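Local coordinates for mandelate racemase/muconate lactonizing enzyme family protein (Roseovarius sp. TM1035, PDB 3T9P) that probably catalyses proton abstraction beside a carboxylate group, as other mandelate racemase/muconate lactonizing enzymes do, although its own substrate is not established, at residues Ala26-Phe31 with Gly37-Thr42; Gly199-Val204 with Gly329-Phe334; Glu257-Tyr262 with Gln266-Arg271; Ser54-Asp59 with Val281-Gly286. All blocks are in the same frame, centred on the assembly; numbering follows the deposited sequence.

Contact 1: residues Ala26-Phe31 with Gly37-Thr42; sequences ARLETF and GFVRVT
Glu-29 and Arg-40 face each other across an antiparallel hairpin and form the salt bridge between its two strands. The arginine grips the carboxylate side-on, with NE of Arg-40 2.8 Å from OE1 of Glu-29 and NH2 of Arg-40 3.1 Å from OE2 of Glu-29. Both oxygens lie near the guanidinium plane, yet the carboxylate is turned 34° against it: NE meets OE1 from above the carboxylate plane, while NH2 comes to OE2 on the syn side, tilted out of plane. A bend at chi3 (61°) in the otherwise extended arginine turns the NE and NH2 edge of the guanidinium to the carboxylate alongside it. Phe-31 sets its ring edge over one guanidinium face, CZ lying 4.0 Å from NH2 of Arg-40. A water donates to Glu-29 OE1 and Arg-40 O and accepts from Thr-42 OG1, which is also hydrogen-bonded to Gln-48 NE2.

In the backbone, Glu-29 with Arg-40 and Phe-31 with Phe-38 are hydrogen-bonded pairs. Ala-26 N and Arg-27 N both donate to Thr-42 O, a classic beta bulge; the Ala-26 N to Thr-42 O bond measures 2.8 Å.

Apolar contacts occupy the opposite sheet face. Leu-28 CD2 presses against Val-41 CG2 at a tight 3.5 Å, and the methyls CG2 of Thr-30 and CG2 of Val-39 lie alongside at 3.7 Å.

Strand 48-52 pairs with the 37-43 edge of this hairpin and strand 382-387 with the 25-32 edge, where Tyr-383 OH is also hydrogen-bonded to Glu-29 OE2. Helices 58-73 and 98-119 cover the Leu-28, Thr-30, Val-39 and Val-41 face.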
# COMPACT_ATOMS: atom_id res chain seq x y z
N ALA A 26 8.00 -26.39 2.73
CA ALA A 26 8.21 -26.80 4.11
C ALA A 26 8.74 -25.78 5.09
O ALA A 26 8.40 -25.79 6.22
CB ALA A 26 9.06 -28.04 4.17
N ARG A 27 9.54 -24.87 4.66
CA ARG A 27 10.31 -23.97 5.47
C ARG A 27 10.63 -22.67 4.72
O ARG A 27 10.86 -22.68 3.53
CB ARG A 27 11.60 -24.64 5.94
CG ARG A 27 12.46 -23.78 6.85
CD ARG A 27 13.62 -24.52 7.50
NE ARG A 27 13.15 -25.53 8.44
CZ ARG A 27 13.21 -26.84 8.21
NH1 ARG A 27 13.71 -27.29 7.07
NH2 ARG A 27 12.76 -27.69 9.12
N LEU A 28 10.55 -21.59 5.41
CA LEU A 28 10.90 -20.29 4.89
C LEU A 28 11.74 -19.56 5.92
O LEU A 28 11.30 -19.38 6.99
CB LEU A 28 9.67 -19.47 4.49
CG LEU A 28 8.91 -19.91 3.23
CD1 LEU A 28 7.55 -19.41 3.14
CD2 LEU A 28 9.61 -19.67 1.92
N GLU A 29 12.93 -19.17 5.52
CA GLU A 29 13.88 -18.49 6.33
C GLU A 29 14.29 -17.13 5.76
O GLU A 29 14.47 -17.00 4.61
CB GLU A 29 15.14 -19.34 6.47
CG GLU A 29 14.99 -20.65 7.07
CD GLU A 29 16.16 -21.55 6.75
OE1 GLU A 29 16.22 -22.03 5.64
OE2 GLU A 29 16.95 -21.76 7.62
N THR A 30 14.43 -16.14 6.63
CA THR A 30 14.91 -14.83 6.28
C THR A 30 16.19 -14.45 7.04
O THR A 30 16.35 -14.76 8.18
CB THR A 30 13.84 -13.73 6.52
OG1 THR A 30 13.48 -13.69 7.90
CG2 THR A 30 12.59 -13.94 5.60
N PHE A 31 17.08 -13.77 6.36
CA PHE A 31 18.30 -13.26 6.91
C PHE A 31 18.32 -11.80 6.49
O PHE A 31 18.41 -11.51 5.34
CB PHE A 31 19.53 -13.98 6.31
CG PHE A 31 19.55 -15.48 6.46
CD1 PHE A 31 18.76 -16.28 5.70
CD2 PHE A 31 20.43 -16.08 7.27
CE1 PHE A 31 18.83 -17.63 5.82
CE2 PHE A 31 20.46 -17.41 7.39
CZ PHE A 31 19.65 -18.18 6.67
N GLY A 37 17.18 -8.22 2.76
CA GLY A 37 16.68 -9.41 3.50
C GLY A 37 16.70 -10.50 2.42
O GLY A 37 15.98 -10.36 1.41
N PHE A 38 17.47 -11.58 2.62
CA PHE A 38 17.37 -12.77 1.78
C PHE A 38 16.42 -13.84 2.36
O PHE A 38 16.26 -13.95 3.55
CB PHE A 38 18.75 -13.39 1.54
CG PHE A 38 19.67 -12.47 0.81
CD1 PHE A 38 19.45 -12.17 -0.54
CD2 PHE A 38 20.72 -11.87 1.48
CE1 PHE A 38 20.33 -11.27 -1.22
CE2 PHE A 38 21.62 -11.01 0.82
CZ PHE A 38 21.41 -10.68 -0.52
N VAL A 39 15.81 -14.61 1.46
CA VAL A 39 14.86 -15.62 1.84
C VAL A 39 15.40 -16.96 1.28
O VAL A 39 15.79 -17.06 0.08
CB VAL A 39 13.44 -15.34 1.22
CG1 VAL A 39 12.46 -16.59 1.48
CG2 VAL A 39 12.80 -14.01 1.86
N ARG A 40 15.41 -17.96 2.13
CA ARG A 40 15.67 -19.33 1.75
C ARG A 40 14.40 -20.18 1.95
O ARG A 40 13.85 -20.24 2.99
CB ARG A 40 16.89 -19.96 2.46
CG ARG A 40 17.13 -21.37 2.03
CD ARG A 40 18.41 -22.02 2.54
NE ARG A 40 18.46 -22.10 3.97
CZ ARG A 40 19.56 -22.17 4.68
NH1 ARG A 40 20.73 -22.25 4.08
NH2 ARG A 40 19.50 -22.16 5.97
N VAL A 41 14.01 -20.83 0.89
CA VAL A 41 12.87 -21.73 0.85
C VAL A 41 13.38 -23.17 0.77
O VAL A 41 14.31 -23.46 0.08
CB VAL A 41 11.92 -21.48 -0.33
CG1 VAL A 41 12.58 -21.76 -1.62
CG2 VAL A 41 10.62 -22.25 -0.21
N THR A 42 12.76 -24.03 1.56
CA THR A 42 12.97 -25.48 1.53
C THR A 42 11.68 -26.26 1.29
O THR A 42 10.72 -26.03 1.96
CB THR A 42 13.63 -25.97 2.82
OG1 THR A 42 14.77 -25.21 3.11
CG2 THR A 42 14.02 -27.43 2.71
O HOH W 1 14.10 -22.68 4.24

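Contact 2: residues Gly199-Val204 with Gly329-Phe334; sequences GIEKLV and GKYLEF
A chi1 of 26°, well away from a staggered value, carries the Tyr-331 ring toward strand 201-205, while Leu-203 holds its CG anti to the carbonyl carbon (chi1 -64°) and sends both methyls to meet it. The two side chains approach from opposite directions. CD2 of Leu-203 lies 3.6 Å from CE1 of Tyr-331, obliquely to the ring, and CD1 of Leu-203 reaches CZ of Tyr-331 at 3.8 Å, so both leucine methyls lie against the phenol end from one side of the ring, opposite the side taken by CB of Lys-330.

Glu-201 comes to the same ring at its edge, OE1 being 3.8 Å from CE2 of Tyr-331 and close to the ring plane; the carboxylate stands nearly upright to the ring. That oxygen is bound in a salt bridge by Arg-135. OE2 of Glu-201 is 4.2 Å from NZ of Lys-330, opposite charges too far apart for a salt bridge, while CB of Lys-330 sits over the centre of one tyrosine face. Polar connection between the segments is indirect: one water donates to Lys-202 O at 2.8 Å and lies 3.0 Å from Tyr-331 OH. Replacing Tyr-331 by an alanine would probably open a gap beside the Leu-203 methyls and leave this water without its phenolic partner.

Tyr-137 adds an edge-to-face ring contact. Strands 201-205 and 332-335 are not neighbours; strands 165-169 and 132-139 lie between them. The side chains therefore meet across the interior, at the N-terminal end of the strands, in the (beta/alpha)7beta barrel characteristic of the enolase superfamily.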
# COMPACT_ATOMS: atom_id res chain seq x y z
N GLY A 199 25.90 9.57 -30.56
CA GLY A 199 25.90 8.11 -30.53
C GLY A 199 25.56 7.61 -29.13
O GLY A 199 25.74 6.42 -28.90
N ILE A 200 25.08 8.49 -28.22
CA ILE A 200 24.81 7.99 -26.82
C ILE A 200 23.35 8.26 -26.52
O ILE A 200 22.94 9.36 -26.74
CB ILE A 200 25.70 8.75 -25.82
CG1 ILE A 200 27.17 8.47 -26.17
CG2 ILE A 200 25.48 8.30 -24.34
CD1 ILE A 200 27.85 7.05 -25.86
N GLU A 201 22.56 7.28 -26.02
CA GLU A 201 21.16 7.53 -25.64
C GLU A 201 21.23 8.16 -24.22
O GLU A 201 22.12 7.78 -23.42
CB GLU A 201 20.37 6.20 -25.64
CG GLU A 201 19.93 5.95 -27.13
CD GLU A 201 19.51 4.55 -27.45
OE1 GLU A 201 20.07 3.61 -26.86
OE2 GLU A 201 18.64 4.37 -28.31
N LYS A 202 20.28 9.05 -23.95
CA LYS A 202 20.26 9.83 -22.69
C LYS A 202 18.90 9.77 -22.07
O LYS A 202 17.89 9.86 -22.76
CB LYS A 202 20.68 11.26 -23.04
CG LYS A 202 22.22 11.22 -23.54
CD LYS A 202 22.48 12.61 -24.14
CE LYS A 202 23.33 12.60 -25.37
NZ LYS A 202 22.36 13.12 -26.43
N LEU A 203 18.89 9.66 -20.73
CA LEU A 203 17.65 9.49 -20.01
C LEU A 203 17.80 10.44 -18.84
O LEU A 203 18.92 10.66 -18.32
CB LEU A 203 17.58 8.05 -19.43
CG LEU A 203 17.51 6.86 -20.39
CD1 LEU A 203 18.90 6.46 -20.95
CD2 LEU A 203 16.89 5.61 -19.72
N VAL A 204 16.72 10.99 -18.37
CA VAL A 204 16.69 11.68 -17.06
C VAL A 204 15.45 11.33 -16.25
O VAL A 204 14.50 10.87 -16.81
CB VAL A 204 16.90 13.18 -17.10
CG1 VAL A 204 18.16 13.55 -17.80
CG2 VAL A 204 15.74 13.83 -17.61
N GLY A 329 11.83 -2.84 -23.28
CA GLY A 329 12.43 -1.67 -23.86
C GLY A 329 13.93 -1.82 -24.17
O GLY A 329 14.45 -2.90 -24.43
N LYS A 330 14.65 -0.74 -24.10
CA LYS A 330 16.00 -0.63 -24.71
C LYS A 330 17.14 -1.16 -23.89
O LYS A 330 18.23 -1.39 -24.38
CB LYS A 330 16.26 0.85 -25.15
CG LYS A 330 15.36 1.28 -26.29
CD LYS A 330 15.40 2.81 -26.41
CE LYS A 330 14.17 3.25 -27.08
NZ LYS A 330 14.43 4.49 -27.76
N TYR A 331 16.94 -1.29 -22.59
CA TYR A 331 18.08 -1.44 -21.74
C TYR A 331 17.69 -1.72 -20.29
O TYR A 331 16.66 -1.28 -19.79
CB TYR A 331 18.96 -0.17 -21.77
CG TYR A 331 18.32 1.16 -22.12
CD1 TYR A 331 17.15 1.58 -21.52
CD2 TYR A 331 18.93 2.04 -23.11
CE1 TYR A 331 16.51 2.79 -21.88
CE2 TYR A 331 18.31 3.29 -23.48
CZ TYR A 331 17.14 3.64 -22.88
OH TYR A 331 16.52 4.82 -23.23
N LEU A 332 18.63 -2.32 -19.59
CA LEU A 332 18.57 -2.59 -18.18
C LEU A 332 19.04 -1.36 -17.39
O LEU A 332 20.14 -0.88 -17.62
CB LEU A 332 19.50 -3.77 -17.87
CG LEU A 332 19.96 -4.11 -16.43
CD1 LEU A 332 18.84 -4.78 -15.69
CD2 LEU A 332 21.33 -4.92 -16.36
N GLU A 333 18.27 -0.89 -16.41
CA GLU A 333 18.83 0.11 -15.44
C GLU A 333 19.98 -0.48 -14.62
O GLU A 333 19.80 -1.51 -13.93
CB GLU A 333 17.73 0.57 -14.51
CG GLU A 333 18.36 1.70 -13.57
CD GLU A 333 17.36 2.49 -12.84
OE1 GLU A 333 16.19 2.03 -12.68
OE2 GLU A 333 17.77 3.57 -12.32
N PHE A 334 21.19 0.10 -14.74
CA PHE A 334 22.38 -0.43 -13.96
C PHE A 334 22.96 0.67 -13.04
O PHE A 334 23.56 1.62 -13.51
CB PHE A 334 23.41 -1.00 -14.93
CG PHE A 334 24.50 -1.79 -14.25
CD1 PHE A 334 24.32 -3.14 -13.96
CD2 PHE A 334 25.69 -1.19 -13.85
CE1 PHE A 334 25.33 -3.89 -13.27
CE2 PHE A 334 26.67 -1.90 -13.14
CZ PHE A 334 26.51 -3.27 -12.87
O HOH W 2 17.11 7.59 -24.28

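Contact 3: residues Glu257-Tyr262 with Gln266-Arg271; sequences EQDCEY and QLMLDR
Met-268 lays its terminal methyl over the flat face of the Asp-259 carboxylate. CE of Met-268 is 3.3 Å from CG of Asp-259 and stands almost directly above that carbon, with OD1 and OD2 at comparable range. The methionine leaves the helix extended, CG anti to the backbone N (chi1 -178°), and turns only at chi3 (-41°), the bend that sets CE over the acid. No hydrogen bond joins the two side chains. The polar partners of the carboxylate are elsewhere: OD2 is hydrogen-bonded to Ser-264 OG and Tyr-239 OH, which help to fix the group beneath the methyl.

The direct polar link is a main-chain bond: Gln-266 N donates to Tyr-262 O at 2.8 Å, nearly along the C=O axis and with an N-H...O angle of 160°. CB of Gln-266 brushes the same carbonyl oxygen at 3.3 Å.

At the far end of the helix the partners belong to the second subunit, whose own Arg-271 pairs with Asp-270 and whose own Asp-270 pairs with Arg-271. The arrangement is a beta-to-alpha connection of the barrel: the loop following strand 252-255 leads through Glu-261, the N-cap, into the first i to i+4 turn of helix 262-270.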
# COMPACT_ATOMS: atom_id res chain seq x y z
N GLU A 257 7.69 2.98 -11.27
CA GLU A 257 8.59 2.44 -10.21
C GLU A 257 7.85 2.17 -8.92
O GLU A 257 8.06 1.08 -8.31
CB GLU A 257 9.75 3.47 -9.92
CG GLU A 257 10.54 3.23 -8.64
CD GLU A 257 11.62 4.32 -8.29
OE1 GLU A 257 11.54 5.47 -8.76
OE2 GLU A 257 12.52 3.99 -7.42
N GLN A 258 7.00 3.10 -8.47
CA GLN A 258 6.34 2.93 -7.18
C GLN A 258 4.92 2.34 -7.30
O GLN A 258 4.19 2.26 -6.30
CB GLN A 258 6.20 4.28 -6.48
CG GLN A 258 7.56 4.87 -5.99
CD GLN A 258 8.28 5.75 -6.97
OE1 GLN A 258 7.75 6.20 -8.00
NE2 GLN A 258 9.52 5.99 -6.67
N ASP A 259 4.52 1.95 -8.52
CA ASP A 259 3.18 1.38 -8.65
C ASP A 259 3.22 -0.09 -8.34
O ASP A 259 3.98 -0.77 -8.99
CB ASP A 259 2.71 1.60 -10.11
CG ASP A 259 2.21 3.03 -10.29
OD1 ASP A 259 3.00 3.99 -10.47
OD2 ASP A 259 0.98 3.20 -10.13
N CYS A 260 2.47 -0.57 -7.32
CA CYS A 260 2.62 -1.96 -6.95
C CYS A 260 1.31 -2.81 -6.98
O CYS A 260 1.35 -4.04 -6.77
CB CYS A 260 3.28 -2.11 -5.57
SG CYS A 260 2.32 -1.43 -4.23
N GLU A 261 0.18 -2.17 -7.22
CA GLU A 261 -1.12 -2.85 -7.28
C GLU A 261 -1.68 -2.68 -8.70
O GLU A 261 -1.55 -1.60 -9.30
CB GLU A 261 -2.14 -2.12 -6.37
CG GLU A 261 -1.72 -2.17 -4.85
CD GLU A 261 -1.57 -3.66 -4.37
OE1 GLU A 261 -2.33 -4.59 -4.81
OE2 GLU A 261 -0.73 -3.91 -3.48
N TYR A 262 -2.29 -3.73 -9.24
CA TYR A 262 -2.85 -3.72 -10.59
C TYR A 262 -3.85 -2.54 -10.86
O TYR A 262 -3.88 -1.91 -11.93
CB TYR A 262 -3.45 -5.08 -10.90
CG TYR A 262 -2.50 -6.28 -10.81
CD1 TYR A 262 -1.14 -6.18 -11.18
CD2 TYR A 262 -2.98 -7.51 -10.39
CE1 TYR A 262 -0.32 -7.30 -11.06
CE2 TYR A 262 -2.24 -8.64 -10.42
CZ TYR A 262 -0.88 -8.50 -10.71
OH TYR A 262 -0.10 -9.57 -10.65
N GLN A 266 -3.59 -0.01 -13.99
CA GLN A 266 -4.79 0.14 -14.81
C GLN A 266 -5.18 1.58 -15.04
O GLN A 266 -5.37 2.01 -16.19
CB GLN A 266 -5.99 -0.65 -14.16
CG GLN A 266 -6.17 -2.04 -14.82
CD GLN A 266 -6.40 -1.95 -16.36
OE1 GLN A 266 -6.97 -0.98 -16.83
NE2 GLN A 266 -5.86 -2.92 -17.13
N LEU A 267 -5.32 2.35 -13.98
CA LEU A 267 -5.63 3.74 -14.12
C LEU A 267 -4.54 4.44 -14.96
O LEU A 267 -4.85 5.20 -15.91
CB LEU A 267 -5.77 4.33 -12.75
CG LEU A 267 -5.83 5.82 -12.49
CD1 LEU A 267 -7.11 6.45 -13.15
CD2 LEU A 267 -5.85 6.16 -10.96
N MET A 268 -3.28 4.15 -14.67
CA MET A 268 -2.15 4.73 -15.44
C MET A 268 -2.34 4.53 -16.98
O MET A 268 -2.12 5.49 -17.79
CB MET A 268 -0.78 4.14 -14.97
CG MET A 268 0.41 4.75 -15.72
SD MET A 268 1.99 3.83 -15.37
CE MET A 268 1.90 3.46 -13.58
N LEU A 269 -2.59 3.30 -17.37
CA LEU A 269 -2.79 2.91 -18.74
C LEU A 269 -4.07 3.51 -19.34
O LEU A 269 -4.06 3.98 -20.41
CB LEU A 269 -2.73 1.38 -18.89
CG LEU A 269 -1.40 0.67 -18.63
CD1 LEU A 269 -1.56 -0.81 -18.67
CD2 LEU A 269 -0.32 1.12 -19.59
N ASP A 270 -5.14 3.53 -18.56
CA ASP A 270 -6.44 4.05 -18.97
C ASP A 270 -6.33 5.51 -19.31
O ASP A 270 -6.94 5.95 -20.22
CB ASP A 270 -7.47 3.95 -17.86
CG ASP A 270 -8.04 2.60 -17.68
OD1 ASP A 270 -7.79 1.67 -18.43
OD2 ASP A 270 -8.74 2.48 -16.70
N ARG A 271 -5.56 6.25 -18.53
CA ARG A 271 -5.33 7.64 -18.70
C ARG A 271 -4.23 7.98 -19.71
O ARG A 271 -3.99 9.11 -19.95
CB ARG A 271 -5.00 8.29 -17.37
CG ARG A 271 -6.06 8.17 -16.33
CD ARG A 271 -7.41 8.71 -16.74
NE ARG A 271 -8.32 8.77 -15.60
CZ ARG A 271 -8.17 9.61 -14.59
NH1 ARG A 271 -7.15 10.44 -14.59
NH2 ARG A 271 -9.02 9.67 -13.57

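Contact 4: residues Ser54-Asp59 with Val281-Gly286; sequences STYNAD and VMYMGG. With FMT (formic acid), chain E.
Ser-54 brings its hydroxyl against the ring of Tyr-283 rather than to its phenol oxygen: OG of Ser-54 lies 3.2 Å from CE1 of Tyr-283, an oblique approach, and no direct hydrogen bond crosses the contact. The torsion chi1 of Ser-54 (179°) puts OG opposite the backbone N and lets it reach the ring. Beside it the packing is aliphatic, with CA of Ser-54 3.6 Å from CB of Met-282, whose side chain then leads away toward Val-314 and Cys-317.

The tyrosine hydroxyl carries the polar chemistry. Tyr-283 OH donates to O2 of a formic acid molecule at 2.6 Å, the ligand oxygen lying in the ring plane at its edge. A water 2.8 Å from Thr-55 OG1 donates to Tyr-283 OH, joining the segments indirectly. In the enolase superfamily, residues of the N-terminal capping domain close over the end of the barrel to form the active site, and this meeting of 54-59 with 281-286 is consistent with such a pocket; the formic acid, probably from the crystallisation liquor, lies in it. A phenylalanine at Tyr-283 would probably leave O2 of the formic acid without its phenolic donor and the water without one acceptor.

Tyr-56 approaches more loosely, CD2 being 4.2 Å from OH of Tyr-283. Lys-94 of the second subunit packs on Tyr-283 and supplies a further hydrogen bond to the formic acid through NZ.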
# COMPACT_ATOMS: atom_id res chain seq x y z
N SER A 54 12.29 -6.81 -1.04
CA SER A 54 12.71 -5.53 -1.52
C SER A 54 13.76 -4.93 -0.56
O SER A 54 13.71 -5.13 0.60
CB SER A 54 11.54 -4.56 -1.59
OG SER A 54 11.95 -3.33 -2.03
N THR A 55 14.71 -4.24 -1.12
CA THR A 55 15.64 -3.50 -0.30
C THR A 55 14.90 -2.32 0.41
O THR A 55 13.83 -1.94 0.03
CB THR A 55 16.80 -2.93 -1.12
OG1 THR A 55 16.30 -2.27 -2.28
CG2 THR A 55 17.79 -4.01 -1.51
N TYR A 56 15.51 -1.85 1.48
CA TYR A 56 15.12 -0.71 2.28
C TYR A 56 14.07 -1.05 3.35
O TYR A 56 13.02 -1.53 3.05
CB TYR A 56 14.76 0.50 1.45
CG TYR A 56 15.83 0.93 0.47
CD1 TYR A 56 17.05 1.41 0.92
CD2 TYR A 56 15.63 0.83 -0.89
CE1 TYR A 56 18.02 1.80 0.05
CE2 TYR A 56 16.60 1.21 -1.78
CZ TYR A 56 17.80 1.68 -1.31
OH TYR A 56 18.75 2.06 -2.15
N ASN A 57 14.40 -0.78 4.60
CA ASN A 57 13.55 -1.12 5.71
C ASN A 57 13.27 -2.65 5.67
O ASN A 57 12.21 -3.10 6.01
CB ASN A 57 12.28 -0.27 5.74
CG ASN A 57 12.55 1.17 6.17
OD1 ASN A 57 11.99 2.07 5.61
ND2 ASN A 57 13.38 1.36 7.13
N ALA A 58 14.27 -3.40 5.25
CA ALA A 58 14.19 -4.82 5.01
C ALA A 58 13.83 -5.58 6.28
O ALA A 58 13.17 -6.55 6.21
CB ALA A 58 15.49 -5.39 4.32
N ASP A 59 14.28 -5.09 7.41
CA ASP A 59 13.97 -5.66 8.71
C ASP A 59 12.46 -5.60 8.98
O ASP A 59 11.90 -6.57 9.35
CB ASP A 59 14.77 -5.00 9.83
CG ASP A 59 14.51 -3.53 9.99
OD1 ASP A 59 14.36 -2.84 9.03
OD2 ASP A 59 14.49 -3.06 11.09
N VAL A 281 10.76 -5.09 -9.95
CA VAL A 281 10.40 -6.50 -9.60
C VAL A 281 10.08 -6.62 -8.06
O VAL A 281 9.12 -7.31 -7.59
CB VAL A 281 11.53 -7.47 -10.08
CG1 VAL A 281 11.31 -8.92 -9.49
CG2 VAL A 281 11.50 -7.52 -11.53
N MET A 282 10.93 -5.99 -7.27
CA MET A 282 10.91 -6.19 -5.79
C MET A 282 9.77 -5.34 -5.20
O MET A 282 9.16 -5.80 -4.27
CB MET A 282 12.23 -5.69 -5.11
CG MET A 282 13.35 -6.65 -5.16
SD MET A 282 13.47 -7.94 -6.45
CE MET A 282 14.62 -9.09 -5.63
N TYR A 283 9.47 -4.13 -5.71
CA TYR A 283 8.31 -3.40 -5.17
C TYR A 283 6.99 -4.01 -5.63
O TYR A 283 5.91 -3.76 -5.04
CB TYR A 283 8.34 -1.92 -5.62
CG TYR A 283 9.49 -1.12 -5.14
CD1 TYR A 283 10.02 -1.33 -3.87
CD2 TYR A 283 10.02 -0.06 -5.94
CE1 TYR A 283 11.11 -0.52 -3.38
CE2 TYR A 283 11.04 0.75 -5.48
CZ TYR A 283 11.58 0.51 -4.19
OH TYR A 283 12.58 1.30 -3.76
N MET A 284 7.04 -4.72 -6.74
CA MET A 284 5.79 -5.29 -7.34
C MET A 284 5.30 -6.55 -6.58
O MET A 284 4.13 -6.95 -6.70
CB MET A 284 6.14 -5.85 -8.74
CG MET A 284 5.90 -4.80 -9.83
SD MET A 284 4.25 -4.03 -9.82
CE MET A 284 3.18 -5.44 -9.86
N GLY A 285 6.22 -7.24 -5.88
CA GLY A 285 5.81 -8.53 -5.31
C GLY A 285 6.40 -9.73 -6.03
O GLY A 285 5.97 -10.86 -5.77
N GLY A 286 7.25 -9.52 -7.05
CA GLY A 286 8.11 -10.62 -7.56
C GLY A 286 7.83 -10.82 -9.06
O GLY A 286 7.24 -9.95 -9.71
C FMT E . 15.01 2.95 -5.32
O1 FMT E . 15.60 3.92 -4.73
O2 FMT E . 13.79 2.87 -5.49
O HOH W 3 14.96 -0.77 -4.29

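Contacts 1 and 4 are buried, whereas contacts 2 and 3 are partly buried and each includes an exposed residue. Contact 1 belongs to the sheet of the N-terminal region and relies on a backbone ladder plus an ion pair; contact 2, on the other side of the chain's centre about 34 Å away between centres, spans the barrel with side chains and a water. Contact 4 bridges the two regions, touching contact 1 through Ala-58 on Gly-37 and contact 3 through Tyr-283 and Met-284 on Glu-257, Asp-259 and Cys-260. Contacts 3 and 4 also both reach the second subunit, unlike 1 and 2, and in contact 4 a formic acid molecule is hydrogen-bonded to Tyr-283.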